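PDB 6ECX: StiE protein from Stigmatella aurantiaca, which methylates oxygen in polyketide synthesis, through this S-adenosylmethionine-binding O-methyltransferase domain of a multifunctional polyketide synthase. Local coordinates for residues Tyr157-Gly162 with Leu188-Asp193; Arg82-Ser87 with Leu287-Lys292. All blocks are in the same frame, centred on the assembly; numbering follows the deposited sequence.

Contact 1 of 2, residues Tyr157-Gly162 with Leu188-Asp193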
ATOM      1  N   TYR A 157     -11.957 -13.772  -6.160  1.00 37.92           N
ATOM      2  CA  TYR A 157     -10.714 -13.837  -5.403  1.00 35.27           C
ATOM      3  C   TYR A 157     -10.956 -14.149  -3.932  1.00 38.05           C
ATOM      4  O   TYR A 157     -12.042 -13.928  -3.389  1.00 37.73           O
ATOM      5  CB  TYR A 157      -9.943 -12.512  -5.554  1.00 35.77           C
ATOM      6  CG  TYR A 157      -9.632 -12.266  -7.011  1.00 36.53           C
ATOM      7  CD1 TYR A 157      -8.541 -12.886  -7.618  1.00 36.24           C
ATOM      8  CD2 TYR A 157     -10.479 -11.501  -7.802  1.00 38.03           C
ATOM      9  CE1 TYR A 157      -8.278 -12.726  -8.987  1.00 38.76           C
ATOM     10  CE2 TYR A 157     -10.220 -11.324  -9.166  1.00 39.70           C
ATOM     11  CZ  TYR A 157      -9.111 -11.923  -9.740  1.00 42.40           C
ATOM     12  OH  TYR A 157      -8.862 -11.742 -11.076  1.00 40.17           O
ATOM     13  N   ASP A 158      -9.916 -14.700  -3.304  1.00 36.48           N
ATOM     14  CA  ASP A 158      -9.880 -14.950  -1.872  1.00 33.40           C
ATOM     15  C   ASP A 158      -9.132 -13.878  -1.117  1.00 34.66           C
ATOM     16  O   ASP A 158      -9.411 -13.654   0.067  1.00 34.84           O
ATOM     17  CB  ASP A 158      -9.200 -16.292  -1.596  1.00 38.70           C
ATOM     18  CG  ASP A 158      -9.895 -17.445  -2.286  1.00 37.01           C
ATOM     19  OD1 ASP A 158     -11.120 -17.376  -2.468  1.00 38.14           O
ATOM     20  OD2 ASP A 158      -9.206 -18.413  -2.640  1.00 41.91           O
ATOM     21  N   LEU A 159      -8.211 -13.181  -1.789  1.00 34.78           N
ATOM     22  CA  LEU A 159      -7.392 -12.153  -1.159  1.00 35.14           C
ATOM     23  C   LEU A 159      -7.211 -11.032  -2.166  1.00 38.04           C
ATOM     24  O   LEU A 159      -6.974 -11.304  -3.350  1.00 35.87           O
ATOM     25  CB  LEU A 159      -6.026 -12.716  -0.728  1.00 34.94           C
ATOM     26  CG  LEU A 159      -4.898 -11.760  -0.299  1.00 41.04           C
ATOM     27  CD1 LEU A 159      -5.237 -11.094   1.036  1.00 36.22           C
ATOM     28  CD2 LEU A 159      -3.566 -12.534  -0.165  1.00 39.92           C
ATOM     29  N   VAL A 160      -7.372  -9.782  -1.710  1.00 38.16           N
ATOM     30  CA  VAL A 160      -7.193  -8.592  -2.545  1.00 36.14           C
ATOM     31  C   VAL A 160      -6.164  -7.678  -1.883  1.00 43.93           C
ATOM     32  O   VAL A 160      -6.214  -7.451  -0.671  1.00 38.33           O
ATOM     33  CB  VAL A 160      -8.522  -7.838  -2.773  1.00 37.61           C
ATOM     34  CG1 VAL A 160      -8.297  -6.550  -3.593  1.00 32.41           C
ATOM     35  CG2 VAL A 160      -9.548  -8.709  -3.502  1.00 37.94           C
ATOM     36  N   LEU A 161      -5.229  -7.152  -2.683  1.00 38.96           N
ATOM     37  CA  LEU A 161      -4.125  -6.334  -2.197  1.00 37.65           C
ATOM     38  C   LEU A 161      -4.261  -4.927  -2.773  1.00 41.80           C
ATOM     39  O   LEU A 161      -4.487  -4.763  -3.985  1.00 42.76           O
ATOM     40  CB  LEU A 161      -2.746  -6.894  -2.609  1.00 38.32           C
ATOM     41  CG  LEU A 161      -2.404  -8.375  -2.513  1.00 45.95           C
ATOM     42  CD1 LEU A 161      -0.972  -8.624  -2.998  1.00 46.43           C
ATOM     43  CD2 LEU A 161      -2.552  -8.862  -1.092  1.00 43.54           C
ATOM     44  N   GLY A 162      -4.098  -3.923  -1.913  1.00 38.53           N
ATOM     45  CA  GLY A 162      -4.017  -2.539  -2.369  1.00 35.82           C
ATOM     46  C   GLY A 162      -3.041  -1.792  -1.489  1.00 43.57           C
ATOM     47  O   GLY A 162      -3.435  -1.237  -0.459  1.00 39.20           O
ATOM     48  N   LEU A 188     -10.490 -11.840   2.033  1.00 30.94           N
ATOM     49  CA  LEU A 188      -9.699 -10.839   2.748  1.00 32.51           C
ATOM     50  C   LEU A 188      -9.235  -9.716   1.819  1.00 34.78           C
ATOM     51  O   LEU A 188      -8.943  -9.936   0.639  1.00 33.55           O
ATOM     52  CB  LEU A 188      -8.467 -11.483   3.411  1.00 33.97           C
ATOM     53  CG  LEU A 188      -8.722 -12.684   4.333  1.00 35.49           C
ATOM     54  CD1 LEU A 188      -7.408 -13.280   4.833  1.00 32.76           C
ATOM     55  CD2 LEU A 188      -9.614 -12.273   5.499  1.00 35.46           C
ATOM     56  N   LEU A 189      -9.158  -8.511   2.370  1.00 34.35           N
ATOM     57  CA  LEU A 189      -8.607  -7.328   1.701  1.00 34.67           C
ATOM     58  C   LEU A 189      -7.545  -6.769   2.629  1.00 37.16           C
ATOM     59  O   LEU A 189      -7.835  -6.515   3.802  1.00 35.17           O
ATOM     60  CB  LEU A 189      -9.703  -6.284   1.473  1.00 32.82           C
ATOM     61  CG  LEU A 189      -9.298  -4.864   1.047  1.00 35.45           C
ATOM     62  CD1 LEU A 189      -8.645  -4.895  -0.345  1.00 30.19           C
ATOM     63  CD2 LEU A 189     -10.518  -3.962   1.086  1.00 33.59           C
ATOM     64  N   ILE A 190      -6.305  -6.638   2.156  1.00 32.15           N
ATOM     65  CA  ILE A 190      -5.284  -5.980   2.958  1.00 32.78           C
ATOM     66  C   ILE A 190      -4.829  -4.735   2.199  1.00 34.17           C
ATOM     67  O   ILE A 190      -4.636  -4.772   0.980  1.00 35.85           O
ATOM     68  CB  ILE A 190      -4.112  -6.908   3.339  1.00 39.36           C
ATOM     69  CG1 ILE A 190      -3.454  -7.540   2.135  1.00 40.30           C
ATOM     70  CG2 ILE A 190      -4.590  -8.040   4.353  1.00 43.00           C
ATOM     71  CD1 ILE A 190      -2.257  -8.444   2.545  1.00 42.46           C
ATOM     72  N   MET A 191      -4.730  -3.620   2.915  1.00 35.19           N
ATOM     73  CA  MET A 191      -4.409  -2.356   2.284  1.00 39.88           C
ATOM     74  C   MET A 191      -3.432  -1.600   3.154  1.00 40.47           C
ATOM     75  O   MET A 191      -3.458  -1.711   4.381  1.00 39.81           O
ATOM     76  CB  MET A 191      -5.648  -1.491   2.074  1.00 38.65           C
ATOM     77  CG  MET A 191      -6.510  -1.911   0.922  1.00 40.43           C
ATOM     78  SD  MET A 191      -7.976  -0.882   0.907  1.00 54.83           S
ATOM     79  CE  MET A 191      -7.340   0.667   1.528  1.00 60.37           C
ATOM     80  N   ALA A 192      -2.540  -0.865   2.497  1.00 40.00           N
ATOM     81  CA  ALA A 192      -1.765   0.180   3.138  1.00 40.35           C
ATOM     82  C   ALA A 192      -2.246   1.499   2.554  1.00 39.28           C
ATOM     83  O   ALA A 192      -2.285   1.652   1.326  1.00 42.12           O
ATOM     84  CB  ALA A 192      -0.263  -0.019   2.901  1.00 41.49           C
ATOM     85  N   ASP A 193      -2.649   2.423   3.421  1.00 44.43           N
ATOM     86  CA  ASP A 193      -3.137   3.714   2.956  1.00 43.13           C
ATOM     87  C   ASP A 193      -3.199   4.679   4.133  1.00 42.02           C
ATOM     88  O   ASP A 193      -2.852   4.338   5.269  1.00 46.55           O
ATOM     89  CB  ASP A 193      -4.488   3.593   2.255  1.00 43.45           C
ATOM     90  CG  ASP A 193      -4.551   4.444   0.995  1.00 50.05           C
ATOM     91  OD1 ASP A 193      -4.233   5.640   1.082  1.00 50.30           O
ATOM     92  OD2 ASP A 193      -4.880   3.911  -0.080  1.00 49.02           O
TER
HETATM   93  O   HOH W   1      -4.400   1.264  -1.024  1.00 39.88           O

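Contact 2 of 2, residues Arg82-Ser87 with Leu287-Lys292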
ATOM      1  N   ARG A  82      -0.026 -10.006   8.333  1.00 38.09           N
ATOM      2  CA  ARG A  82       0.052 -10.657   9.638  1.00 37.00           C
ATOM      3  C   ARG A  82      -1.026 -11.716   9.849  1.00 41.89           C
ATOM      4  O   ARG A  82      -0.796 -12.710  10.551  1.00 41.86           O
ATOM      5  CB  ARG A  82      -0.048  -9.601  10.750  1.00 41.92           C
ATOM      6  CG  ARG A  82      -1.382  -8.821  10.737  1.00 39.97           C
ATOM      7  CD  ARG A  82      -1.248  -7.543  11.584  1.00 40.34           C
ATOM      8  NE  ARG A  82      -2.465  -6.730  11.537  1.00 41.73           N
ATOM      9  CZ  ARG A  82      -2.756  -5.869  10.561  1.00 42.57           C
ATOM     10  NH1 ARG A  82      -1.918  -5.693   9.539  1.00 39.29           N
ATOM     11  NH2 ARG A  82      -3.885  -5.173  10.606  1.00 38.16           N
ATOM     12  N   ALA A  83      -2.211 -11.511   9.306  1.00 38.14           N
ATOM     13  CA  ALA A  83      -3.333 -12.380   9.622  1.00 40.21           C
ATOM     14  C   ALA A  83      -3.653 -13.361   8.507  1.00 42.74           C
ATOM     15  O   ALA A  83      -4.533 -14.206   8.693  1.00 46.93           O
ATOM     16  CB  ALA A  83      -4.579 -11.545   9.940  1.00 37.50           C
ATOM     17  N   VAL A  84      -2.944 -13.298   7.370  1.00 36.18           N
ATOM     18  CA  VAL A  84      -3.293 -14.088   6.187  1.00 33.62           C
ATOM     19  C   VAL A  84      -2.594 -15.440   6.244  1.00 40.56           C
ATOM     20  O   VAL A  84      -1.384 -15.525   6.489  1.00 42.67           O
ATOM     21  CB  VAL A  84      -2.919 -13.345   4.895  1.00 36.67           C
ATOM     22  CG1 VAL A  84      -3.252 -14.193   3.677  1.00 40.64           C
ATOM     23  CG2 VAL A  84      -3.592 -11.969   4.828  1.00 36.95           C
ATOM     24  N   ASP A  85      -3.351 -16.500   6.000  1.00 41.70           N
ATOM     25  CA  ASP A  85      -2.800 -17.846   5.869  1.00 39.15           C
ATOM     26  C   ASP A  85      -2.776 -18.159   4.379  1.00 44.33           C
ATOM     27  O   ASP A  85      -3.788 -18.565   3.804  1.00 41.22           O
ATOM     28  CB  ASP A  85      -3.638 -18.865   6.640  1.00 40.22           C
ATOM     29  CG  ASP A  85      -3.104 -20.293   6.507  1.00 50.42           C
ATOM     30  OD1 ASP A  85      -2.114 -20.512   5.770  1.00 50.19           O
ATOM     31  OD2 ASP A  85      -3.673 -21.208   7.158  1.00 52.15           O
ATOM     32  N   LEU A  86      -1.619 -17.977   3.747  1.00 44.29           N
ATOM     33  CA  LEU A  86      -1.569 -18.182   2.300  1.00 44.95           C
ATOM     34  C   LEU A  86      -1.838 -19.635   1.900  1.00 39.07           C
ATOM     35  O   LEU A  86      -2.321 -19.883   0.789  1.00 44.95           O
ATOM     36  CB  LEU A  86      -0.220 -17.718   1.759  1.00 47.32           C
ATOM     37  CG  LEU A  86      -0.068 -16.190   1.838  1.00 50.87           C
ATOM     38  CD1 LEU A  86       1.379 -15.766   1.651  1.00 61.09           C
ATOM     39  CD2 LEU A  86      -0.979 -15.483   0.829  1.00 41.22           C
ATOM     40  N   SER A  87      -1.598 -20.602   2.786  1.00 43.24           N
ATOM     41  CA  SER A  87      -1.866 -21.980   2.397  1.00 46.91           C
ATOM     42  C   SER A  87      -3.350 -22.223   2.163  1.00 50.02           C
ATOM     43  O   SER A  87      -3.707 -23.185   1.469  1.00 51.45           O
ATOM     44  CB  SER A  87      -1.330 -22.965   3.453  1.00 51.00           C
ATOM     45  OG  SER A  87      -2.108 -22.895   4.634  1.00 56.51           O
ATOM     46  N   LEU A 287      -2.215   0.034   8.183  1.00 39.69           N
ATOM     47  CA  LEU A 287      -2.199  -1.252   7.501  1.00 36.71           C
ATOM     48  C   LEU A 287      -3.505  -1.962   7.888  1.00 43.47           C
ATOM     49  O   LEU A 287      -3.643  -2.459   9.013  1.00 43.30           O
ATOM     50  CB  LEU A 287      -0.955  -2.050   7.893  1.00 41.36           C
ATOM     51  CG  LEU A 287       0.382  -1.283   7.873  1.00 46.70           C
ATOM     52  CD1 LEU A 287       1.533  -2.159   8.344  1.00 43.02           C
ATOM     53  CD2 LEU A 287       0.686  -0.720   6.486  1.00 39.14           C
ATOM     54  N   PHE A 288      -4.453  -1.985   6.944  1.00 37.21           N
ATOM     55  CA  PHE A 288      -5.810  -2.469   7.158  1.00 40.67           C
ATOM     56  C   PHE A 288      -5.865  -3.976   6.934  1.00 41.61           C
ATOM     57  O   PHE A 288      -5.320  -4.485   5.948  1.00 35.93           O
ATOM     58  CB  PHE A 288      -6.799  -1.821   6.185  1.00 33.88           C
ATOM     59  CG  PHE A 288      -6.877  -0.307   6.256  1.00 40.25           C
ATOM     60  CD1 PHE A 288      -5.925   0.487   5.617  1.00 44.61           C
ATOM     61  CD2 PHE A 288      -7.951   0.315   6.876  1.00 43.68           C
ATOM     62  CE1 PHE A 288      -6.023   1.870   5.648  1.00 46.24           C
ATOM     63  CE2 PHE A 288      -8.062   1.692   6.910  1.00 48.95           C
ATOM     64  CZ  PHE A 288      -7.095   2.476   6.298  1.00 46.22           C
ATOM     65  N   HIS A 289      -6.557  -4.685   7.821  1.00 38.37           N
ATOM     66  CA  HIS A 289      -6.977  -6.058   7.550  1.00 40.43           C
ATOM     67  C   HIS A 289      -8.502  -6.094   7.571  1.00 38.76           C
ATOM     68  O   HIS A 289      -9.116  -5.818   8.607  1.00 36.32           O
ATOM     69  CB  HIS A 289      -6.400  -7.042   8.569  1.00 40.95           C
ATOM     70  CG  HIS A 289      -6.693  -8.477   8.250  1.00 42.74           C
ATOM     71  ND1 HIS A 289      -7.773  -9.151   8.776  1.00 48.97           N
ATOM     72  CD2 HIS A 289      -6.066  -9.355   7.432  1.00 42.99           C
ATOM     73  CE1 HIS A 289      -7.798 -10.385   8.305  1.00 39.43           C
ATOM     74  NE2 HIS A 289      -6.768 -10.537   7.491  1.00 49.64           N
ATOM     75  N   VAL A 290      -9.099  -6.441   6.435  1.00 34.46           N
ATOM     76  CA  VAL A 290     -10.529  -6.315   6.181  1.00 32.45           C
ATOM     77  C   VAL A 290     -11.050  -7.669   5.712  1.00 35.96           C
ATOM     78  O   VAL A 290     -10.356  -8.391   4.984  1.00 34.20           O
ATOM     79  CB  VAL A 290     -10.779  -5.222   5.115  1.00 39.22           C
ATOM     80  CG1 VAL A 290     -12.256  -5.093   4.744  1.00 40.26           C
ATOM     81  CG2 VAL A 290     -10.184  -3.866   5.600  1.00 36.14           C
ATOM     82  N   GLN A 291     -12.280  -8.015   6.104  1.00 37.06           N
ATOM     83  CA  GLN A 291     -12.897  -9.261   5.656  1.00 31.60           C
ATOM     84  C   GLN A 291     -14.241  -8.982   4.981  1.00 33.94           C
ATOM     85  O   GLN A 291     -15.028  -8.174   5.458  1.00 34.09           O
ATOM     86  CB  GLN A 291     -13.081 -10.244   6.825  1.00 31.39           C
ATOM     87  CG  GLN A 291     -13.585 -11.617   6.357  1.00 34.82           C
ATOM     88  CD  GLN A 291     -13.829 -12.575   7.500  1.00 40.56           C
ATOM     89  OE1 GLN A 291     -13.953 -12.167   8.647  1.00 43.76           O
ATOM     90  NE2 GLN A 291     -13.845 -13.861   7.196  1.00 35.72           N
ATOM     91  N   LYS A 292     -14.513  -9.644   3.861  1.00 33.77           N
ATOM     92  CA  LYS A 292     -15.856  -9.547   3.291  1.00 31.63           C
ATOM     93  C   LYS A 292     -16.883 -10.245   4.185  1.00 35.47           C
ATOM     94  O   LYS A 292     -16.663 -11.363   4.674  1.00 35.20           O
ATOM     95  CB  LYS A 292     -15.890 -10.172   1.893  1.00 34.59           C
ATOM     96  CG  LYS A 292     -17.273 -10.112   1.291  1.00 39.04           C
ATOM     97  CD  LYS A 292     -17.263 -10.456  -0.179  1.00 44.06           C
ATOM     98  CE  LYS A 292     -18.674 -10.364  -0.752  1.00 38.81           C
ATOM     99  NZ  LYS A 292     -18.586 -10.429  -2.237  1.00 36.95           N
TER
HETATM  100  O   HOH W   2      -2.866  -5.422   6.890  1.00 35.52           O

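Contact 1 of 2, residues Tyr157-Gly162 with Leu188-Asp193
Leu-161 and Ile-190 lie side by side and point the same way from two neighbouring parallel strands, 159-162 and 188-193, whose axes run 4.7 Å apart at closest approach. CD2 of Leu-161 rests on CG1 of Ile-190 at 3.6 Å, with CD1 of Ile-190 also against it. The first torsion of Ile-190 sets CG1 between the backbone N and the carbonyl carbon (chi1 56°), where it meets Leu-161 CD2. On the same face the Leu-159 side chain crosses that of Leu-188 at a slant, and its CD1 meets both Leu-188 CB, 4.0 Å away, and Ile-190 CG1. The other face carries Val-160, Leu-189 and Met-191. Leu-189 has CG anti to its backbone N (chi1 168°), and its CD1 packs on Val-160 CG1 at 3.7 Å and against the carbonyl O of Val-160. Gly-162 has no side chain on this face, and CB and CG of Met-191 lie against its carbonyl O. Five backbone hydrogen bonds join the strands in alternation; Ile-190 N approaches Val-160 O, at 2.9 Å, nearly along the C=O axis. Gly-162 O is gripped twice, by Ala-192 N and by a water at 2.7 Å that also reaches Asp-193 OD2. Gly-162 lies about 6 Å from bound S-adenosylmethionine, so this end of the pair lies near the cofactor. In the Rossmann-like methyltransferase sheet the pair is central, with strand 91-94 beside 157-163 and strand 283-292 beside 187-196. Phe-176 of helix 172-181 covers Leu-189 and Met-191, while Phe-81, from the loop after helix 64-80, touches Ile-190 on the opposite face.

Contact 2 of 2, residues Arg82-Ser87 with Leu287-Lys292
The loop between helix 64-80 and the first sheet strand, 91-94, passes over strand 283-292 of the methyltransferase sheet, where Ala-83 and Arg-82 meet His-289 and Leu-287. CB of Ala-83 sits over one face of the His-289 imidazole in a CH-pi contact, 3.7 Å from the ring centroid and 21° off the normal. It is displaced toward the rim, nearest to NE2 at 3.4 Å. CG of His-289 stands anti to the backbone N. CG2 of Val-84 comes to the ring edge, again near NE2, but at a looser 4.4 Å. Arg-82 reaches farther along the strand: its chain is extended from CG to NE, and NH2 donates to the carbonyl O of Leu-287 at 3.2 Å. This bond is bent, 144° at the hydrogen, and the oxygen lies somewhat out of the guanidinium plane. NH2 also packs on CB of His-289, and the guanidinium and imidazole planes are turned 65° apart. A water weakly links Arg-82 NH1 to the carbonyl O of Phe-288. Further partners fix the guanidinium: NH1 bonds to Val-79 O, and NH2 forms a salt bridge with Asp-230 of strand 226-233, a charge that would be expected to balance the arginine. Leu-287 also packs on Leu-76, Val-79 and Leu-80 of helix 64-80. The strand that receives the loop is an antiparallel one inserted between 187-196 and 226-233, as strand 7 is between 5 and 6 in the class I methyltransferase fold (order 3-2-1-4-5-7-6).

Overall arrangement
Contact 1 is buried core and contact 2 a partly buried cover near the surface, yet they share one sheet. Their centres are 7 Å apart, and strands 187-196 and 283-292 are neighbours, probably hydrogen-bonded between Met-191 O and Phe-288 N and between Leu-189 N and Val-290 O. His-289 links the two: its CD2 packs on CG2 of Ile-190 at 3.7 Å. The chemistry follows the position. Residues 157-162 and 188-193 join through regular parallel backbone bonding and aliphatic side chains, close to the cofactor, whereas residues 82-87 and 287-292 meet through a single arginine-to-carbonyl bond, a CH-pi contact and a weak water link.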